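Side-chain contacts in phosphonate monoester hydrolase (Ruegeria pomeroyi, PDB 4UPK), which is an enzyme of the sulfatase family, which belongs to the alkaline phosphatase clan: residues H174-N177 against A181-D184; R192-A195 against P199-N202; D339-V344 against L399-Q404. All coordinates share one frame; numbering follows the deposited sequence.

The three contacts follow one another in series along the chain of this sulfatase-family enzyme. Interactions 1 and 2 lie on the same side of the chain's centre. Their centres are about 20 Å apart and their nearest atoms about 10 Å, without touching. Interaction 1 joins the end of helix 169-177 to the loop that follows, and interaction 2 folds a later part of that same loop on itself. Interaction 3 is remote, where strand 340-346 of the large mixed sheet meets helix 394-402. Its centre is about 39 Å from that of interaction 1. It is about 45 Å from that of interaction 2, on the opposite side of the chain's centre. A cation-pi pair, a salt bridge and a CH-pi contact dominate in turn.

Interaction 1: residues H174-N177 against A181-D184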
# COMPACT_ATOMS: atom_id res chain seq x y z
N HIS A 174 37.97 7.65 4.96
CA HIS A 174 39.18 7.54 4.14
C HIS A 174 40.21 8.58 4.64
O HIS A 174 41.36 8.24 4.89
CB HIS A 174 38.84 7.76 2.64
CG HIS A 174 40.03 7.68 1.73
ND1 HIS A 174 40.53 8.80 1.08
CD2 HIS A 174 40.82 6.62 1.44
CE1 HIS A 174 41.56 8.37 0.38
NE2 HIS A 174 41.79 7.08 0.59
N LEU A 175 39.74 9.82 4.88
CA LEU A 175 40.56 10.93 5.39
C LEU A 175 41.11 10.69 6.80
O LEU A 175 42.29 10.95 7.03
CB LEU A 175 39.80 12.28 5.31
CG LEU A 175 39.46 12.81 3.91
CD1 LEU A 175 38.50 13.97 4.00
CD2 LEU A 175 40.71 13.26 3.16
N LYS A 176 40.28 10.18 7.74
CA LYS A 176 40.74 9.87 9.10
C LYS A 176 41.78 8.74 9.07
O LYS A 176 42.81 8.85 9.74
CB LYS A 176 39.57 9.51 10.03
CG LYS A 176 38.81 10.73 10.54
CD LYS A 176 37.43 10.37 11.12
CE LYS A 176 36.48 11.54 11.18
NZ LYS A 176 36.94 12.62 12.11
N ASN A 177 41.52 7.68 8.27
CA ASN A 177 42.41 6.49 8.13
C ASN A 177 43.75 6.77 7.47
O ASN A 177 44.74 6.09 7.75
CB ASN A 177 41.69 5.33 7.45
CG ASN A 177 40.55 4.77 8.26
OD1 ASN A 177 40.49 4.90 9.49
ND2 ASN A 177 39.62 4.12 7.59
N ALA A 181 44.19 15.34 10.02
CA ALA A 181 43.73 15.85 11.29
C ALA A 181 42.59 16.83 11.08
O ALA A 181 42.79 17.85 10.42
CB ALA A 181 44.89 16.51 12.04
N PHE A 182 41.40 16.50 11.60
CA PHE A 182 40.20 17.35 11.53
C PHE A 182 39.22 16.96 12.62
O PHE A 182 38.86 15.79 12.74
CB PHE A 182 39.55 17.40 10.12
CG PHE A 182 38.97 16.11 9.59
CD1 PHE A 182 39.79 15.15 8.98
CD2 PHE A 182 37.60 15.87 9.66
CE1 PHE A 182 39.25 13.96 8.50
CE2 PHE A 182 37.06 14.69 9.13
CZ PHE A 182 37.88 13.74 8.56
N ASP A 183 38.84 17.93 13.45
CA ASP A 183 37.90 17.70 14.55
C ASP A 183 36.45 17.94 14.15
O ASP A 183 35.54 17.56 14.88
CB ASP A 183 38.31 18.52 15.78
CG ASP A 183 39.56 17.98 16.45
OD1 ASP A 183 40.68 18.36 16.03
OD2 ASP A 183 39.42 17.15 17.38
N ASP A 184 36.24 18.54 12.97
CA ASP A 184 34.94 18.87 12.37
C ASP A 184 35.02 18.65 10.86
O ASP A 184 36.06 18.95 10.27
CB ASP A 184 34.62 20.36 12.64
CG ASP A 184 33.50 20.64 13.61
OD1 ASP A 184 33.56 20.13 14.77
OD2 ASP A 184 32.61 21.43 13.27
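L175 and K176 meet the ring of F182 from opposite sides of its plane. This is a helix-to-loop contact: the last turn of helix 169-177 packs against the loop that leaves it, in a chain of the sulfatase family. K176 gives the longer contact. Its side chain crosses that of F182 at about a right angle. Several of its atoms touch the ring. CG of K176 is 3.7 Å from CZ of F182, and CE of K176 is also 3.7 Å from that atom. NZ of K176 then reaches CE2 of F182 at 3.6 Å. The amine lies 4.1 Å from the ring centroid and 30° off the ring normal, which makes an off-centre cation-pi contact. The bend at the end of the lysine chain (chi4 -64°) turns NZ along the ring instead of past it. On the other side, CB of L175 is 3.6 Å from CE1 of F182. This is an apolar contact at an oblique approach. F182 holds CG between its backbone N and carbonyl carbon (chi1 65°), and this rotation sends the ring back to the helix.

The next shell holds residues of this chain and of the second subunit. L175 also packs on Y180 and Y207, and F182 on V188, which helps to bury the apolar part. K176 touches P226 of the second subunit, so this helix end also borders an interface. One residue further along the helix, ND2 of N177 is hydrogen-bonded to the backbone O of L222 of that subunit.

Interaction 2: residues R192-A195 against P199-N202; sequences RPDA and PRLN
D194 and R200 form a bidentate salt bridge, with the carboxylate gripped side-on by the guanidinium. The planes are 31° apart, so the two groups are clearly twisted against each other. NE of R200 donates to OD1 of D194 at 3.2 Å. That bond is nearly straight, with an N-H...O angle of 174°, and OD1 lies in the guanidinium plane. NH2 of R200 donates to OD2 of D194 at 3.3 Å. This second bond is more bent, at 149°, and OD2 is tilted out of the plane. The twist between the groups therefore falls on the NH2 bond. Both oxygens use their syn lone pairs, which lets the two bonds run side by side. R200 starts with CG anti to its own N. Bends at chi2 and chi3 then curl the chain round OD1 and bring the NE edge of the guanidinium to the carboxylate. OD1 of D194 also sits 3.4 Å from CB of R200, at the base of that curl.

The bridge ties together two parts of the loop that follows helix 169-177 in the chain and precedes helix 213-224. CB of P193 rests 4.0 Å from CA of P199, and O of R192 lies 3.8 Å from CB of R200. Beyond the contact, P199 packs on F296, and L201 on T308 and L309 of helix 303-333. R192 pairs through its backbone with P204.

The contact lies at the surface, with R200 exposed. Two bonds, one to each oxygen, limit rotation of the guanidinium. Exposure to water probably weakens the net gain.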
# COMPACT_ATOMS: atom_id res chain seq x y z
N ARG A 192 44.38 25.68 2.73
CA ARG A 192 45.61 25.77 3.51
C ARG A 192 46.08 27.23 3.57
O ARG A 192 46.26 27.85 2.52
CB ARG A 192 46.70 24.89 2.90
CG ARG A 192 47.85 24.52 3.82
CD ARG A 192 48.75 23.48 3.15
NE ARG A 192 48.05 22.21 2.83
CZ ARG A 192 48.59 21.21 2.13
NH1 ARG A 192 49.83 21.31 1.66
NH2 ARG A 192 47.89 20.11 1.90
N PRO A 193 46.23 27.79 4.79
CA PRO A 193 46.74 29.17 4.88
C PRO A 193 48.25 29.19 4.61
O PRO A 193 48.89 28.14 4.53
CB PRO A 193 46.41 29.57 6.33
CG PRO A 193 46.41 28.29 7.10
CD PRO A 193 46.06 27.17 6.13
N ASP A 194 48.84 30.40 4.50
CA ASP A 194 50.27 30.58 4.30
C ASP A 194 51.07 30.05 5.50
O ASP A 194 50.47 29.77 6.54
CB ASP A 194 50.60 32.06 4.04
CG ASP A 194 50.09 32.60 2.71
OD1 ASP A 194 49.45 31.82 1.95
OD2 ASP A 194 50.32 33.80 2.42
N ALA A 195 52.41 29.91 5.34
CA ALA A 195 53.33 29.43 6.38
C ALA A 195 53.14 30.20 7.69
O ALA A 195 53.11 29.58 8.75
CB ALA A 195 54.77 29.54 5.91
N PRO A 199 45.30 33.53 6.15
CA PRO A 199 44.35 32.81 5.28
C PRO A 199 44.59 33.15 3.81
O PRO A 199 44.85 34.31 3.48
CB PRO A 199 42.98 33.28 5.77
CG PRO A 199 43.21 33.82 7.13
CD PRO A 199 44.59 34.41 7.10
N ARG A 200 44.58 32.11 2.97
CA ARG A 200 44.83 32.19 1.54
C ARG A 200 43.61 31.64 0.80
O ARG A 200 43.24 30.48 1.00
CB ARG A 200 46.15 31.45 1.19
CG ARG A 200 46.53 31.40 -0.30
CD ARG A 200 46.76 32.75 -0.96
NE ARG A 200 48.03 33.35 -0.53
CZ ARG A 200 48.55 34.46 -1.05
NH1 ARG A 200 47.91 35.11 -2.02
NH2 ARG A 200 49.71 34.92 -0.61
N LEU A 201 42.97 32.51 -0.01
CA LEU A 201 41.74 32.19 -0.76
C LEU A 201 41.87 30.98 -1.69
O LEU A 201 40.99 30.11 -1.67
CB LEU A 201 41.18 33.45 -1.48
CG LEU A 201 39.73 33.43 -2.05
CD1 LEU A 201 38.70 33.09 -0.98
CD2 LEU A 201 39.41 34.77 -2.71
N ASN A 202 42.96 30.93 -2.49
CA ASN A 202 43.23 29.80 -3.38
C ASN A 202 44.32 28.89 -2.83
O ASN A 202 45.08 28.28 -3.60
CB ASN A 202 43.50 30.26 -4.83
CG ASN A 202 44.66 31.19 -5.00
OD1 ASN A 202 45.31 31.62 -4.04
ND2 ASN A 202 44.95 31.51 -6.27

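Interaction 3: residues D339-V344 against L399-Q404; sequences DTLIVV and LDWVGQ
L341 lies over one face of the W401 indole, and this is the tight part of the contact. CB of L341 is 3.5 Å from the centroid of the six-membered ring and only 8° off its normal, a CH-pi contact set squarely over that ring. The same CB is 3.6 Å from CE3 of W401. CD2 of L341 runs on toward the base of the tryptophan, 3.9 Å from CB of W401. The two side chains slide past each other in opposite directions, so each covers the root of the other. W401 places CG anti to its backbone N (chi1 -171°), which carries the indole out from the helix to the strand.

The contact joins helix 394-402 to strand 340-346 of the mixed sheet, an alpha-on-beta layer of the alkaline phosphatase clan fold. Strand 340-346 runs between the parallel strand 35-41 and the antiparallel strand 372-375. V36 and P377 also touch W401, while I374 and A376 pack on L341. A Schellman motif at G403 ends the helix just after W401 and V402.

The side toward D339 is looser. O of D339 approaches CH2 of W401 at the ring edge, at 4.1 Å. CB of D339 points away from the helix, and the residue is partly exposed. CB of T340 also points away from the helix, and OG1 of T340 is hydrogen-bonded to O of Q336 and ND2 of N35.

Between L341 and W401, then, the attraction is probably mainly dispersion. The aliphatic C-H groups of L341 probably add a weak electrostatic pull toward the pi cloud of W401.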
# COMPACT_ATOMS: atom_id res chain seq x y z
N ASP A 339 29.58 -1.06 -26.39
CA ASP A 339 28.30 -1.66 -25.99
C ASP A 339 27.58 -0.91 -24.82
O ASP A 339 26.70 -1.49 -24.16
CB ASP A 339 28.52 -3.14 -25.58
CG ASP A 339 28.84 -4.13 -26.70
OD1 ASP A 339 28.72 -3.75 -27.90
OD2 ASP A 339 29.16 -5.29 -26.39
N THR A 340 27.96 0.37 -24.56
CA THR A 340 27.41 1.17 -23.45
C THR A 340 26.78 2.49 -23.89
O THR A 340 27.38 3.26 -24.65
CB THR A 340 28.51 1.40 -22.38
OG1 THR A 340 28.97 0.13 -21.94
CG2 THR A 340 28.03 2.22 -21.15
N LEU A 341 25.58 2.77 -23.35
CA LEU A 341 24.92 4.05 -23.53
C LEU A 341 25.55 4.95 -22.45
O LEU A 341 25.38 4.70 -21.24
CB LEU A 341 23.38 3.96 -23.34
CG LEU A 341 22.61 5.29 -23.27
CD1 LEU A 341 22.70 6.06 -24.60
CD2 LEU A 341 21.19 5.07 -22.87
N ILE A 342 26.34 5.94 -22.90
CA ILE A 342 27.01 6.89 -22.02
C ILE A 342 26.26 8.20 -22.06
O ILE A 342 26.04 8.75 -23.15
CB ILE A 342 28.54 7.05 -22.31
CG1 ILE A 342 29.29 5.68 -22.21
CG2 ILE A 342 29.17 8.11 -21.37
CD1 ILE A 342 30.75 5.67 -22.74
N VAL A 343 25.82 8.67 -20.89
CA VAL A 343 25.12 9.94 -20.76
C VAL A 343 25.91 10.81 -19.79
O VAL A 343 26.09 10.46 -18.62
CB VAL A 343 23.62 9.85 -20.35
CG1 VAL A 343 22.96 11.23 -20.40
CG2 VAL A 343 22.84 8.85 -21.21
N VAL A 344 26.42 11.94 -20.30
CA VAL A 344 27.17 12.89 -19.48
C VAL A 344 26.47 14.24 -19.57
O VAL A 344 26.23 14.76 -20.67
CB VAL A 344 28.70 12.98 -19.79
CG1 VAL A 344 29.41 13.91 -18.80
CG2 VAL A 344 29.34 11.60 -19.77
N LEU A 399 15.36 4.71 -21.25
CA LEU A 399 14.30 3.70 -21.33
C LEU A 399 14.07 3.21 -22.75
O LEU A 399 13.96 2.00 -22.97
CB LEU A 399 12.98 4.17 -20.68
CG LEU A 399 13.02 4.46 -19.16
CD1 LEU A 399 11.65 4.91 -18.68
CD2 LEU A 399 13.55 3.24 -18.35
N ASP A 400 14.01 4.15 -23.71
CA ASP A 400 13.85 3.86 -25.13
C ASP A 400 14.98 2.92 -25.58
O ASP A 400 14.71 1.83 -26.09
CB ASP A 400 13.84 5.18 -25.93
CG ASP A 400 13.66 5.09 -27.43
OD1 ASP A 400 13.46 3.96 -27.95
OD2 ASP A 400 13.71 6.15 -28.10
N TRP A 401 16.25 3.33 -25.32
CA TRP A 401 17.45 2.58 -25.68
C TRP A 401 17.51 1.15 -25.11
O TRP A 401 17.94 0.25 -25.82
CB TRP A 401 18.71 3.40 -25.36
CG TRP A 401 19.97 2.80 -25.90
CD1 TRP A 401 20.50 2.99 -27.15
CD2 TRP A 401 20.87 1.94 -25.21
NE1 TRP A 401 21.68 2.29 -27.27
CE2 TRP A 401 21.92 1.62 -26.10
CE3 TRP A 401 20.89 1.37 -23.92
CZ2 TRP A 401 22.99 0.78 -25.73
CZ3 TRP A 401 21.94 0.55 -23.55
CH2 TRP A 401 22.98 0.26 -24.46
N VAL A 402 17.04 0.93 -23.87
CA VAL A 402 17.01 -0.39 -23.24
C VAL A 402 15.77 -1.21 -23.69
O VAL A 402 15.70 -2.43 -23.46
CB VAL A 402 17.19 -0.38 -21.69
CG1 VAL A 402 18.45 0.37 -21.28
CG2 VAL A 402 15.97 0.21 -20.97
N GLY A 403 14.80 -0.52 -24.30
CA GLY A 403 13.56 -1.11 -24.79
C GLY A 403 12.50 -1.28 -23.72
O GLY A 403 11.72 -2.23 -23.77
N GLN A 404 12.49 -0.38 -22.73
CA GLN A 404 11.54 -0.38 -21.61
C GLN A 404 10.51 0.72 -21.83
O GLN A 404 10.87 1.83 -22.24
CB GLN A 404 12.29 -0.17 -20.27
CG GLN A 404 11.42 -0.22 -19.02
CD GLN A 404 10.66 -1.52 -18.83
OE1 GLN A 404 11.18 -2.63 -19.05
NE2 GLN A 404 9.41 -1.41 -18.38